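Local coordinates for methionyl-tRNA formyltransferase (Clostridium thermocellum, PDB 1ZGH), which probably transfers a formyl group from 10-formyltetrahydrofolate to the methionine amino group of initiator methionyl-tRNA, at residues Ser238-Lys243 and Ile247-Glu252; Glu157-Arg162 and Tyr214-Asp219; Phe103-Leu108 and Leu150-Thr155; Ser40-Asn45 and Ile166-Met171. All blocks are in the same frame, centred on the assembly; numbering follows the deposited sequence.

Contact 1: residues Ser238-Lys243 and Ile247-Glu252; sequences SRASMK and IIADVE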
# COMPACT_ATOMS: atom_id res chain seq x y z
N SER A 238 -10.66 4.20 -17.07
CA SER A 238 -9.24 4.27 -16.70
C SER A 238 -8.52 5.31 -17.58
O SER A 238 -9.12 5.87 -18.54
CB SER A 238 -8.61 2.88 -16.82
OG SER A 238 -8.75 2.44 -18.16
N ARG A 239 -7.27 5.60 -17.20
CA ARG A 239 -6.38 6.48 -17.92
C ARG A 239 -7.02 7.85 -18.20
O ARG A 239 -7.07 8.36 -19.34
CB ARG A 239 -5.93 5.85 -19.23
CG ARG A 239 -4.69 6.55 -19.81
CD ARG A 239 -3.85 5.60 -20.65
NE ARG A 239 -4.55 5.08 -21.81
CZ ARG A 239 -4.43 5.54 -23.05
NH1 ARG A 239 -3.66 6.60 -23.33
NH2 ARG A 239 -5.09 4.94 -24.03
N ALA A 240 -7.49 8.45 -17.12
CA ALA A 240 -8.13 9.74 -17.18
C ALA A 240 -7.12 10.86 -17.37
O ALA A 240 -6.03 10.81 -16.83
CB ALA A 240 -8.87 9.95 -15.91
N SER A 241 -7.51 11.89 -18.12
CA SER A 241 -6.66 13.05 -18.32
C SER A 241 -7.59 14.25 -18.39
O SER A 241 -8.57 14.24 -19.12
CB SER A 241 -5.83 12.87 -19.60
OG SER A 241 -4.86 13.86 -19.81
N MSE A 242 -7.28 15.28 -17.61
CA MSE A 242 -8.13 16.42 -17.49
C MSE A 242 -7.80 17.45 -18.57
O MSE A 242 -6.66 17.79 -18.81
CB MSE A 242 -8.03 16.99 -16.06
CG MSE A 242 -8.86 18.23 -15.86
SE MSE A 242 -10.79 17.74 -15.75
CE MSE A 242 -10.74 17.17 -13.82
N LYS A 243 -8.85 17.92 -19.24
CA LYS A 243 -8.74 18.98 -20.22
C LYS A 243 -9.72 20.12 -19.80
O LYS A 243 -10.43 20.01 -18.82
CB LYS A 243 -9.10 18.44 -21.60
CG LYS A 243 -8.18 17.31 -22.15
CD LYS A 243 -6.75 17.77 -22.29
CE LYS A 243 -5.74 16.67 -22.88
NZ LYS A 243 -4.29 17.11 -22.67
N ILE A 247 -13.04 15.46 -19.12
CA ILE A 247 -12.04 14.39 -18.86
C ILE A 247 -12.06 13.49 -20.09
O ILE A 247 -13.14 13.13 -20.55
CB ILE A 247 -12.44 13.54 -17.64
CG1 ILE A 247 -12.44 14.38 -16.36
CG2 ILE A 247 -11.57 12.25 -17.53
CD1 ILE A 247 -13.11 13.65 -15.21
N ILE A 248 -10.89 13.17 -20.60
CA ILE A 248 -10.68 12.13 -21.60
C ILE A 248 -10.20 10.89 -20.89
O ILE A 248 -9.25 10.94 -20.09
CB ILE A 248 -9.66 12.56 -22.63
CG1 ILE A 248 -10.12 13.86 -23.30
CG2 ILE A 248 -9.43 11.48 -23.74
CD1 ILE A 248 -9.06 14.47 -24.07
N ALA A 249 -10.85 9.76 -21.16
CA ALA A 249 -10.52 8.48 -20.51
C ALA A 249 -10.75 7.33 -21.47
O ALA A 249 -11.31 7.53 -22.57
CB ALA A 249 -11.35 8.30 -19.26
N ASP A 250 -10.25 6.16 -21.08
CA ASP A 250 -10.59 4.87 -21.71
C ASP A 250 -11.77 4.39 -20.94
O ASP A 250 -11.89 4.66 -19.72
CB ASP A 250 -9.47 3.82 -21.58
CG ASP A 250 -8.28 4.15 -22.44
OD1 ASP A 250 -8.42 4.96 -23.40
OD2 ASP A 250 -7.17 3.60 -22.17
N VAL A 251 -12.65 3.70 -21.65
CA VAL A 251 -13.83 3.07 -21.08
C VAL A 251 -13.96 1.63 -21.63
O VAL A 251 -13.65 1.34 -22.84
CB VAL A 251 -15.10 3.93 -21.32
CG1 VAL A 251 -15.47 4.06 -22.84
CG2 VAL A 251 -16.25 3.39 -20.47
N GLU A 252 -14.37 0.73 -20.75
CA GLU A 252 -14.90 -0.58 -21.14
C GLU A 252 -16.40 -0.62 -20.89
O GLU A 252 -16.88 -0.40 -19.75
CB GLU A 252 -14.20 -1.70 -20.38
CG GLU A 252 -12.67 -1.68 -20.56
CD GLU A 252 -12.01 -2.99 -20.11
OE1 GLU A 252 -12.56 -3.68 -19.21
OE2 GLU A 252 -10.96 -3.38 -20.69
O HOH W 1 -6.76 2.01 -19.74
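From Ser238-Lys243 to Ile247-Glu252 the chain doubles back on itself, strands 240-243 and 247-252 running antiparallel at 163°. Ser238 pairs with Asp250 and Ser241 with Ile248, both as hydrogen-bonded pairs; Asp250 N reaches Ser238 O at 2.8 Å, and Ser241 N meets Ile248 O at 2.8 Å. Between these pairs the register slips by one residue, a beta bulge in which Arg239 has a positive phi. Arg239 turns its NE edge to the Asp250 carboxylate, the bend at chi3 (63°) swinging the guanidinium round. Both NE (3.0 Å) and NH2 (3.1 Å) of Arg239 bond to the single oxygen OD2 of Asp250, NH2 on its syn lone pair and NE from above the carboxylate plane. The two planes stand 68° apart, so this salt bridge is not a flat, two-oxygen pairing. One water also donates to Asp250 OD2, at 2.9 Å, and ties it to Ser238 OG. On the other face, selenomethionine Met242 lays SE against CG1 of Ile247 at 3.8 Å, and Ala240 CB touches Ile247 CG2; helix 208-217 covers this apolar patch. This is a bulged beta hairpin, the last two strands of the three-stranded antiparallel sheet in the C-terminal domain.

Contact 2: residues Glu157-Arg162 and Tyr214-Asp219; sequences EEIFMR and YIRMLD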
# COMPACT_ATOMS: atom_id res chain seq x y z
N GLU A 157 -1.58 3.21 -9.54
CA GLU A 157 -0.38 2.54 -9.95
C GLU A 157 0.85 3.42 -9.86
O GLU A 157 1.88 2.98 -9.31
CB GLU A 157 -0.49 1.89 -11.33
CG GLU A 157 0.75 1.00 -11.73
CD GLU A 157 0.38 -0.31 -12.38
OE1 GLU A 157 1.25 -0.92 -13.02
OE2 GLU A 157 -0.78 -0.74 -12.23
N GLU A 158 0.75 4.66 -10.35
CA GLU A 158 1.85 5.63 -10.30
C GLU A 158 2.24 5.98 -8.85
O GLU A 158 3.41 6.02 -8.48
CB GLU A 158 1.47 6.91 -11.09
CG GLU A 158 1.60 6.75 -12.60
CD GLU A 158 0.87 7.85 -13.41
OE1 GLU A 158 0.17 8.66 -12.79
OE2 GLU A 158 1.00 7.87 -14.64
N ILE A 159 1.23 6.13 -8.00
CA ILE A 159 1.45 6.50 -6.61
C ILE A 159 2.06 5.31 -5.84
O ILE A 159 2.99 5.48 -5.08
CB ILE A 159 0.11 6.94 -5.93
CG1 ILE A 159 -0.37 8.28 -6.55
CG2 ILE A 159 0.27 7.04 -4.40
CD1 ILE A 159 -1.84 8.57 -6.29
N PHE A 160 1.53 4.11 -6.07
CA PHE A 160 2.09 2.91 -5.42
C PHE A 160 3.53 2.64 -5.86
O PHE A 160 4.37 2.25 -5.05
CB PHE A 160 1.19 1.68 -5.63
CG PHE A 160 -0.09 1.71 -4.89
CD1 PHE A 160 -0.15 2.08 -3.55
CD2 PHE A 160 -1.26 1.27 -5.50
CE1 PHE A 160 -1.35 2.07 -2.88
CE2 PHE A 160 -2.43 1.25 -4.83
CZ PHE A 160 -2.47 1.64 -3.50
N MSE A 161 3.83 2.87 -7.13
CA MSE A 161 5.22 2.73 -7.59
C MSE A 161 6.16 3.80 -7.00
O MSE A 161 7.30 3.54 -6.69
CB MSE A 161 5.31 2.70 -9.13
CG MSE A 161 4.58 1.49 -9.71
SE MSE A 161 4.81 1.44 -11.67
CE MSE A 161 4.01 2.90 -12.14
N ARG A 162 5.65 5.02 -6.86
CA ARG A 162 6.38 6.11 -6.22
C ARG A 162 6.68 5.76 -4.74
O ARG A 162 7.81 5.93 -4.27
CB ARG A 162 5.54 7.39 -6.35
CG ARG A 162 6.15 8.67 -5.80
CD ARG A 162 5.14 9.86 -5.98
NE ARG A 162 4.66 10.00 -7.36
CZ ARG A 162 3.43 10.32 -7.74
NH1 ARG A 162 2.51 10.63 -6.84
NH2 ARG A 162 3.13 10.38 -9.04
N TYR A 214 -11.78 9.82 -8.60
CA TYR A 214 -12.30 8.42 -8.57
C TYR A 214 -11.67 7.50 -9.62
O TYR A 214 -11.23 6.40 -9.32
CB TYR A 214 -13.84 8.37 -8.67
CG TYR A 214 -14.51 8.24 -7.33
CD1 TYR A 214 -14.38 9.24 -6.36
CD2 TYR A 214 -15.28 7.11 -7.01
CE1 TYR A 214 -14.97 9.11 -5.11
CE2 TYR A 214 -15.89 6.97 -5.76
CZ TYR A 214 -15.73 7.97 -4.82
OH TYR A 214 -16.35 7.88 -3.61
N ILE A 215 -11.62 7.96 -10.87
CA ILE A 215 -11.01 7.18 -11.93
C ILE A 215 -9.52 6.90 -11.65
O ILE A 215 -9.08 5.73 -11.68
CB ILE A 215 -11.16 7.82 -13.32
CG1 ILE A 215 -12.65 7.99 -13.66
CG2 ILE A 215 -10.41 6.95 -14.37
CD1 ILE A 215 -12.87 8.81 -14.91
N ARG A 216 -8.74 7.95 -11.35
CA ARG A 216 -7.31 7.75 -11.13
C ARG A 216 -6.98 6.90 -9.88
O ARG A 216 -6.04 6.12 -9.93
CB ARG A 216 -6.56 9.07 -11.05
CG ARG A 216 -6.65 9.82 -9.72
CD ARG A 216 -6.14 11.22 -9.93
NE ARG A 216 -6.34 12.10 -8.78
CZ ARG A 216 -5.51 12.20 -7.75
NH1 ARG A 216 -4.38 11.51 -7.67
NH2 ARG A 216 -5.80 13.06 -6.81
N MSE A 217 -7.75 7.06 -8.81
CA MSE A 217 -7.47 6.43 -7.52
C MSE A 217 -7.77 4.93 -7.57
O MSE A 217 -7.26 4.19 -6.74
CB MSE A 217 -8.20 7.08 -6.35
CG MSE A 217 -9.65 6.61 -6.15
SE MSE A 217 -10.59 7.67 -4.81
CE MSE A 217 -12.21 6.44 -4.56
N LEU A 218 -8.59 4.51 -8.54
CA LEU A 218 -8.89 3.10 -8.80
C LEU A 218 -8.20 2.46 -10.02
O LEU A 218 -8.48 1.28 -10.34
CB LEU A 218 -10.41 2.94 -8.87
CG LEU A 218 -11.11 3.33 -7.58
CD1 LEU A 218 -12.59 3.64 -7.80
CD2 LEU A 218 -10.92 2.31 -6.51
N ASP A 219 -7.30 3.21 -10.67
CA ASP A 219 -6.59 2.82 -11.86
C ASP A 219 -5.23 2.24 -11.47
O ASP A 219 -4.20 2.92 -11.45
CB ASP A 219 -6.50 4.03 -12.79
CG ASP A 219 -5.97 3.71 -14.17
OD1 ASP A 219 -5.60 2.53 -14.48
OD2 ASP A 219 -5.86 4.68 -14.96
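Glu157-Arg162, the start of helix 156-178, meets the end of helix 208-217 and the loop residues that follow it in Tyr214-Asp219, with the CA atoms of Glu157 and Asp219 6.5 Å apart. This is the seam between the formyl transferase part of the chain and its C-terminal domain, where N-H groups of a helix N-terminus, which have no carbonyl of their own helix to bond, are met by carbonyls from the other part. Glu157 N donates to the O of Asp219, just past helix 208-217, over a long 3.3 Å but almost straight at 169°, and a backbone bond between Ala156 and Arg216 lies next to it. Asp219 O also sits 3.9 Å from Glu157 CB. The carboxylates point to other partners, Glu157 OE2 to Glu221 N and Asp219 OD2 to Arg239 N. Arg216 spans the seam with CG wedged between its backbone N and carbonyl carbon (chi1 79°) and the rest of the chain stretched out. Its NH1 bonds to the carbonyls of Leu152 and Gly154 while NE forms a salt bridge with Asp213, so the guanidinium is held in a buried setting. Ile159, crossing at a slant, brings its CD1 methyl to 4.1 Å from Arg216 NH1.

Contact 3: residues Phe103-Leu108 and Leu150-Thr155; sequences FHMTDL and LDLYGT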
# COMPACT_ATOMS: atom_id res chain seq x y z
N PHE A 103 4.43 -0.85 6.08
CA PHE A 103 4.63 0.49 5.55
C PHE A 103 3.27 1.07 5.21
O PHE A 103 2.68 0.70 4.20
CB PHE A 103 5.54 0.42 4.32
CG PHE A 103 6.93 0.00 4.65
CD1 PHE A 103 7.27 -1.33 4.70
CD2 PHE A 103 7.90 0.95 4.95
CE1 PHE A 103 8.55 -1.71 5.01
CE2 PHE A 103 9.18 0.57 5.24
CZ PHE A 103 9.51 -0.74 5.28
N HIS A 104 2.75 1.92 6.10
CA HIS A 104 1.36 2.37 5.99
C HIS A 104 1.34 3.84 5.56
O HIS A 104 1.99 4.67 6.18
CB HIS A 104 0.63 2.12 7.30
CG HIS A 104 -0.78 2.62 7.32
ND1 HIS A 104 -1.83 1.90 6.81
CD2 HIS A 104 -1.30 3.77 7.81
CE1 HIS A 104 -2.95 2.59 6.98
NE2 HIS A 104 -2.66 3.72 7.60
N MSE A 105 0.65 4.14 4.47
CA MSE A 105 0.83 5.45 3.81
C MSE A 105 0.01 6.59 4.40
O MSE A 105 -0.46 7.47 3.68
CB MSE A 105 0.61 5.35 2.29
CG MSE A 105 -0.78 5.04 1.84
SE MSE A 105 -0.93 5.56 -0.11
CE MSE A 105 0.43 4.45 -0.83
N THR A 106 -0.14 6.60 5.72
CA THR A 106 -0.72 7.75 6.39
C THR A 106 0.22 8.26 7.49
O THR A 106 1.15 7.56 7.95
CB THR A 106 -2.10 7.46 6.98
OG1 THR A 106 -1.97 6.59 8.13
CG2 THR A 106 -3.01 6.81 5.94
N ASP A 107 -0.04 9.50 7.87
CA ASP A 107 0.68 10.18 8.92
C ASP A 107 0.08 9.76 10.30
O ASP A 107 -0.64 10.52 10.96
CB ASP A 107 0.59 11.71 8.65
CG ASP A 107 1.57 12.53 9.50
OD1 ASP A 107 2.32 11.94 10.31
OD2 ASP A 107 1.60 13.78 9.35
N LEU A 108 0.40 8.54 10.72
CA LEU A 108 -0.22 7.91 11.89
C LEU A 108 0.02 8.71 13.17
O LEU A 108 1.11 9.28 13.32
CB LEU A 108 0.31 6.48 12.07
CG LEU A 108 -0.22 5.46 11.06
CD1 LEU A 108 0.63 4.18 11.10
CD2 LEU A 108 -1.66 5.14 11.33
N LEU A 150 5.27 11.59 0.88
CA LEU A 150 4.76 10.99 -0.35
C LEU A 150 3.70 11.89 -0.99
O LEU A 150 2.70 12.24 -0.35
CB LEU A 150 4.15 9.61 -0.09
CG LEU A 150 3.50 8.91 -1.30
CD1 LEU A 150 4.48 8.48 -2.40
CD2 LEU A 150 2.66 7.76 -0.84
N ASP A 151 3.91 12.24 -2.25
CA ASP A 151 2.93 12.97 -3.04
C ASP A 151 1.85 12.04 -3.63
O ASP A 151 2.15 10.91 -4.02
CB ASP A 151 3.64 13.72 -4.17
CG ASP A 151 4.59 14.83 -3.65
OD1 ASP A 151 4.23 15.54 -2.68
OD2 ASP A 151 5.67 15.00 -4.26
N LEU A 152 0.62 12.53 -3.71
CA LEU A 152 -0.53 11.73 -4.14
C LEU A 152 -1.18 12.19 -5.48
O LEU A 152 -2.37 11.98 -5.71
CB LEU A 152 -1.58 11.71 -3.02
CG LEU A 152 -1.13 11.08 -1.69
CD1 LEU A 152 -2.29 11.15 -0.69
CD2 LEU A 152 -0.70 9.65 -1.86
N TYR A 153 -0.39 12.79 -6.37
CA TYR A 153 -0.86 13.05 -7.71
C TYR A 153 -0.70 11.80 -8.60
O TYR A 153 0.21 10.96 -8.35
CB TYR A 153 -0.07 14.19 -8.34
CG TYR A 153 -0.34 15.56 -7.82
CD1 TYR A 153 -1.30 16.40 -8.43
CD2 TYR A 153 0.38 16.07 -6.74
CE1 TYR A 153 -1.53 17.71 -7.94
CE2 TYR A 153 0.15 17.37 -6.28
CZ TYR A 153 -0.81 18.16 -6.88
OH TYR A 153 -0.98 19.42 -6.39
N GLY A 154 -1.52 11.69 -9.65
CA GLY A 154 -1.45 10.54 -10.63
C GLY A 154 -2.42 9.39 -10.34
O GLY A 154 -3.33 9.50 -9.52
N THR A 155 -2.21 8.26 -11.01
CA THR A 155 -3.06 7.10 -10.84
C THR A 155 -2.60 6.32 -9.59
O THR A 155 -1.48 6.49 -9.13
CB THR A 155 -2.92 6.19 -12.08
OG1 THR A 155 -1.58 5.69 -12.17
CG2 THR A 155 -3.37 6.96 -13.47
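No ring or other flat group lies between Met105 and Leu150; the touching surfaces are methyls and a selenium, and the ring of Phe160 in helix 156-178 packs against Met105. The selenomethionine Met105 leaves its backbone with CG between N and the carbonyl carbon (chi1 67°) and runs on extended, until a bend at chi3 (59°) turns the terminal methyl toward the second segment. There Met105 CE meets the CD2 branch of Leu150 at 4.0 Å, the two side chains slanting past one another. Further along, Met105 SE approaches Leu152 CD2 more loosely, at 4.5 Å. Both segments leave the mixed six-stranded sheet of the Rossmann-like formyl transferase fold: strands 100-104 and 144-151 flank strand 127-134 on its two sides, so the selenomethionine reaches past the strand between them. Thr128 of that middle strand ties the two sides together, pairing through its backbone with Leu150 and through OG1 with Met105 O. Leu117, from helix 116-122, packs against both Met105 and Leu152 in this buried apolar cluster. Beyond it the chain runs on to Thr155, the N-cap of helix 156-178.

Contact 4: residues Ser40-Asn45 and Ile166-Met171; sequences SWNIKN and IIFNDM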
# COMPACT_ATOMS: atom_id res chain seq x y z
N SER A 40 3.18 -6.39 -8.89
CA SER A 40 4.31 -6.61 -9.75
C SER A 40 5.49 -5.66 -9.44
O SER A 40 6.64 -6.07 -9.45
CB SER A 40 3.87 -6.46 -11.23
OG SER A 40 3.40 -5.16 -11.52
N TRP A 41 5.20 -4.38 -9.19
CA TRP A 41 6.31 -3.40 -9.01
C TRP A 41 7.08 -3.69 -7.70
O TRP A 41 8.29 -3.56 -7.64
CB TRP A 41 5.79 -1.95 -9.08
CG TRP A 41 4.65 -1.66 -8.14
CD1 TRP A 41 4.74 -1.29 -6.84
CD2 TRP A 41 3.25 -1.77 -8.43
NE1 TRP A 41 3.48 -1.13 -6.30
CE2 TRP A 41 2.55 -1.45 -7.25
CE3 TRP A 41 2.53 -2.08 -9.58
CZ2 TRP A 41 1.16 -1.40 -7.20
CZ3 TRP A 41 1.16 -2.08 -9.52
CH2 TRP A 41 0.49 -1.74 -8.35
N ASN A 42 6.36 -4.12 -6.65
CA ASN A 42 7.00 -4.42 -5.37
C ASN A 42 7.86 -5.67 -5.48
O ASN A 42 8.94 -5.73 -4.94
CB ASN A 42 5.95 -4.66 -4.27
CG ASN A 42 5.25 -3.37 -3.84
OD1 ASN A 42 5.90 -2.36 -3.62
ND2 ASN A 42 3.94 -3.42 -3.72
N ILE A 43 7.35 -6.67 -6.19
CA ILE A 43 8.11 -7.91 -6.39
C ILE A 43 9.39 -7.66 -7.19
O ILE A 43 10.46 -8.19 -6.87
CB ILE A 43 7.22 -8.97 -7.08
CG1 ILE A 43 6.05 -9.34 -6.17
CG2 ILE A 43 8.07 -10.22 -7.44
CD1 ILE A 43 4.97 -10.17 -6.89
N LYS A 44 9.27 -6.88 -8.26
CA LYS A 44 10.41 -6.48 -9.06
C LYS A 44 11.43 -5.78 -8.17
O LYS A 44 12.60 -6.06 -8.25
CB LYS A 44 10.00 -5.57 -10.23
CG LYS A 44 11.21 -4.86 -10.97
CD LYS A 44 10.77 -3.86 -12.10
CE LYS A 44 9.88 -2.68 -11.63
NZ LYS A 44 10.52 -1.67 -10.70
N ASN A 45 10.97 -4.84 -7.34
CA ASN A 45 11.84 -4.03 -6.50
C ASN A 45 12.52 -4.87 -5.40
O ASN A 45 13.67 -4.61 -5.03
CB ASN A 45 11.06 -2.84 -5.88
CG ASN A 45 10.80 -1.70 -6.88
OD1 ASN A 45 11.46 -1.60 -7.91
ND2 ASN A 45 9.85 -0.82 -6.56
N ILE A 166 10.36 4.79 -2.69
CA ILE A 166 10.76 5.37 -1.40
C ILE A 166 11.05 4.28 -0.36
O ILE A 166 12.04 4.37 0.39
CB ILE A 166 9.68 6.38 -0.88
CG1 ILE A 166 9.65 7.60 -1.81
CG2 ILE A 166 9.96 6.79 0.60
CD1 ILE A 166 8.46 8.60 -1.61
N ILE A 167 10.22 3.25 -0.32
CA ILE A 167 10.34 2.20 0.65
C ILE A 167 11.64 1.41 0.42
O ILE A 167 12.43 1.15 1.36
CB ILE A 167 9.11 1.28 0.63
CG1 ILE A 167 7.93 2.01 1.28
CG2 ILE A 167 9.38 -0.03 1.40
CD1 ILE A 167 6.56 1.31 1.05
N PHE A 168 11.86 1.04 -0.83
CA PHE A 168 13.01 0.20 -1.19
C PHE A 168 14.34 0.94 -1.27
O PHE A 168 15.37 0.35 -0.92
CB PHE A 168 12.76 -0.57 -2.48
CG PHE A 168 11.91 -1.81 -2.28
CD1 PHE A 168 12.48 -2.97 -1.81
CD2 PHE A 168 10.55 -1.80 -2.54
CE1 PHE A 168 11.71 -4.13 -1.60
CE2 PHE A 168 9.75 -2.94 -2.35
CZ PHE A 168 10.37 -4.13 -1.87
N ASN A 169 14.32 2.19 -1.71
CA ASN A 169 15.60 2.91 -1.92
C ASN A 169 16.03 3.69 -0.69
O ASN A 169 17.21 3.88 -0.49
CB ASN A 169 15.51 3.84 -3.13
CG ASN A 169 15.41 3.08 -4.46
OD1 ASN A 169 15.44 1.85 -4.52
ND2 ASN A 169 15.31 3.83 -5.54
N ASP A 170 15.08 4.08 0.16
CA ASP A 170 15.37 4.94 1.31
C ASP A 170 15.04 4.26 2.64
O ASP A 170 15.93 4.08 3.49
CB ASP A 170 14.60 6.26 1.16
CG ASP A 170 14.78 7.21 2.34
OD1 ASP A 170 14.11 8.27 2.33
OD2 ASP A 170 15.58 6.93 3.27
N MSE A 171 13.79 3.84 2.82
CA MSE A 171 13.34 3.38 4.13
C MSE A 171 13.93 2.04 4.59
O MSE A 171 14.42 1.94 5.72
CB MSE A 171 11.81 3.37 4.20
CG MSE A 171 11.21 4.74 3.93
SE MSE A 171 9.29 4.75 4.13
CE MSE A 171 9.16 5.04 6.08
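Phe168 reaches from helix 156-178 to helix 40-52 and lays one face of its ring on Asn45, a helix-to-helix contact between the first helix of the Rossmann-like domain and its longest one. Phe168 CG stands anti to its own carbonyl carbon (chi1 -80°), which sends the ring straight across the gap. The touch is a CH-pi contact: Asn45 CB lies 3.8 Å from the centroid of the Phe168 ring and 22° off the ring normal, displaced toward the rim, so that its closest ring atom is CD2 of Phe168 at 3.5 Å. Asn45 likewise holds CG anti to its carbonyl carbon (chi1 -76°), which keeps the amide from stacking and leaves CB over the ring; a methylene, rather than the polar end, does the touching. Asn42, one turn earlier, offers the same ring its backbone O, 3.7 Å from Phe168 CZ, and its OD1, 4.1 Å from Phe168 CE2. Ser164 OG, of helix 156-178, bonds to Asn42 OD1 and Asn45 ND2, and Thr38 O takes Asn42 ND2, so the Asn42 amide is held at both ends. Phe168 itself sits in a wider pi-type turn at 167-171, where Ile166 O accepts from both Asp170 N and Met171 N. On helix 40-52, Lys44 bends at chi3 and chi4, and its NZ donates to Asn45 OD1 at 2.9 Å from above the carbonyl plane.

Contact 1 lies at the surface, while contacts 3 and 4 are buried and contact 2 is intermediate. Chemistry follows place: the hairpin of contact 1 relies on backbone bonds and a salt bridge, contact 3 on apolar side chains alone, contact 4 on a ring face against a methylene, and contact 2 on one long backbone bond across a seam. Contacts 2 and 4 share helix 156-178, and Trp41 of contact 4's first segment packs on Glu157, Phe160 and Met161 of contact 2. Strand 144-151 in contact 3 leads into that helix. Contact 2 also touches contact 1, where Ile215 packs on Ala240, so it connects the hairpin with the sheet domain.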